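Local coordinates for protein transcriptional regulator (Methanobacterium thermoautotrophicum, PDB 3BPV) that probably binds DNA as a winged-helix transcription factor of the MarR family, with its two subunits forming a dimer, at residues A[94-97]-A[98-102]. Residues are numbered along the deposited sequence; the frame is centred on the assembly and turned at random.
Sequences EEII and PLILK
Ile96 and Ile97 both turn their CD1 methyls to that of Ile100, making a small apolar cluster at the start of helix 97-111. Ile100 CD1 lies 4.4 Å from Ile96 CD1 and 4.3 Å from Ile97 CD1. Ile100 CG1 stands beside the backbone N, opposite the carbonyl carbon (chi1 -70°), and an extended chi2 carries CD1 on to the two isoleucines. Ile97 and Leu101, one helical turn apart, run at a slant to each other. Ile97 CG2 meets Leu101 CD1 at 4.1 Å. On another side of the helix, Leu99 lays CD1 against Ile96 CB, 4.2 Å away.

Two backbone bonds accompany these contacts. Ile100 N donates to Ile96 O at 3.1 Å. Leu101 N donates to Ile97 O at 2.8 Å, with an N-H...O angle of 165°. Pro98 sits in the first turn, where its lack of an N-H costs no helical bond. Its ring follows directly on Ile97, and the peptide link itself brings Pro98 CD to 3.4 Å from Ile97 CB.

The segment joins helix 91-95, which follows strand 84-89 of the wing, to helix 97-111. On helix 29-40, Ile96 meets Leu35, Ile97 meets Leu36, and Ile100 meets Val32 and Leu35. Ile96 also touches Phe72, just before strand 73-78. Leu101 packs on Pro2 of the second subunit, next to helix 3-21 of that chain.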
loop_
_atom_site.group_PDB
_atom_site.type_symbol
_atom_site.label_atom_id
_atom_site.label_comp_id
_atom_site.label_asym_id
_atom_site.label_seq_id
_atom_site.Cartn_x
_atom_site.Cartn_y
_atom_site.Cartn_z
ATOM N N GLU A 94 -4.735 -21.874 -6.237
ATOM C CA GLU A 94 -3.454 -22.446 -5.839
ATOM C C GLU A 94 -2.561 -22.695 -7.051
ATOM O O GLU A 94 -1.337 -22.638 -6.955
ATOM C CB GLU A 94 -3.670 -23.769 -5.099
ATOM C CG GLU A 94 -4.605 -23.678 -3.912
ATOM C CD GLU A 94 -4.715 -24.989 -3.163
ATOM O OE1 GLU A 94 -5.100 -26.003 -3.784
ATOM O OE2 GLU A 94 -4.413 -25.007 -1.951
ATOM N N GLU A 95 -3.176 -22.953 -8.197
ATOM C CA GLU A 95 -2.410 -23.235 -9.399
ATOM C C GLU A 95 -1.775 -22.022 -10.067
ATOM O O GLU A 95 -0.860 -22.174 -10.877
ATOM C CB GLU A 95 -3.288 -24.016 -10.375
ATOM C CG GLU A 95 -3.723 -25.348 -9.771
ATOM C CD GLU A 95 -4.806 -26.047 -10.551
ATOM O OE1 GLU A 95 -5.753 -25.373 -11.001
ATOM O OE2 GLU A 95 -4.724 -27.285 -10.697
ATOM N N ILE A 96 -2.239 -20.823 -9.722
ATOM C CA ILE A 96 -1.663 -19.612 -10.306
ATOM C C ILE A 96 -0.607 -18.992 -9.399
ATOM O O ILE A 96 0.021 -18.002 -9.768
ATOM C CB ILE A 96 -2.731 -18.528 -10.607
ATOM C CG1 ILE A 96 -3.420 -18.086 -9.314
ATOM C CG2 ILE A 96 -3.732 -19.048 -11.624
ATOM C CD1 ILE A 96 -4.336 -16.883 -9.487
ATOM N N ILE A 97 -0.410 -19.566 -8.215
ATOM C CA ILE A 97 0.583 -19.043 -7.276
ATOM C C ILE A 97 1.994 -19.050 -7.871
ATOM O O ILE A 97 2.757 -18.099 -7.686
ATOM C CB ILE A 97 0.595 -19.848 -5.949
ATOM C CG1 ILE A 97 -0.790 -19.802 -5.300
ATOM C CG2 ILE A 97 1.644 -19.276 -4.997
ATOM C CD1 ILE A 97 -1.276 -18.408 -4.973
ATOM N N PRO A 98 2.377 -20.133 -8.570
ATOM C CA PRO A 98 3.722 -20.149 -9.152
ATOM C C PRO A 98 3.916 -18.989 -10.120
ATOM O O PRO A 98 4.996 -18.399 -10.180
ATOM C CB PRO A 98 3.781 -21.505 -9.847
ATOM C CG PRO A 98 2.959 -22.359 -8.937
ATOM C CD PRO A 98 1.760 -21.470 -8.650
ATOM N N LEU A 99 2.868 -18.670 -10.876
ATOM C CA LEU A 99 2.916 -17.569 -11.830
ATOM C C LEU A 99 3.135 -16.267 -11.073
ATOM O O LEU A 99 3.920 -15.413 -11.490
ATOM C CB LEU A 99 1.606 -17.482 -12.616
ATOM C CG LEU A 99 1.249 -18.619 -13.575
ATOM C CD1 LEU A 99 -0.199 -18.478 -14.008
ATOM C CD2 LEU A 99 2.174 -18.588 -14.780
ATOM N N ILE A 100 2.427 -16.119 -9.961
ATOM C CA ILE A 100 2.540 -14.928 -9.133
ATOM C C ILE A 100 3.952 -14.796 -8.578
ATOM O O ILE A 100 4.553 -13.725 -8.628
ATOM C CB ILE A 100 1.535 -14.978 -7.967
ATOM C CG1 ILE A 100 0.115 -14.801 -8.509
ATOM C CG2 ILE A 100 1.859 -13.903 -6.941
ATOM C CD1 ILE A 100 -0.969 -14.940 -7.452
ATOM N N LEU A 101 4.495 -15.890 -8.059
ATOM C CA LEU A 101 5.842 -15.852 -7.504
ATOM C C LEU A 101 6.887 -15.576 -8.581
ATOM O O LEU A 101 7.900 -14.941 -8.309
ATOM C CB LEU A 101 6.159 -17.160 -6.766
ATOM C CG LEU A 101 5.334 -17.393 -5.494
ATOM C CD1 LEU A 101 5.726 -18.716 -4.856
ATOM C CD2 LEU A 101 5.561 -16.252 -4.512
ATOM N N LYS A 102 6.647 -16.049 -9.800
ATOM C CA LYS A 102 7.586 -15.806 -10.889
ATOM C C LYS A 102 7.570 -14.319 -11.235
ATOM O O LYS A 102 8.613 -13.721 -11.516
ATOM C CB LYS A 102 7.217 -16.631 -12.124
ATOM C CG LYS A 102 8.181 -16.433 -13.287
ATOM C CD LYS A 102 7.711 -17.144 -14.545
ATOM C CE LYS A 102 8.666 -16.882 -15.701
ATOM N NZ LYS A 102 8.828 -15.422 -15.953
#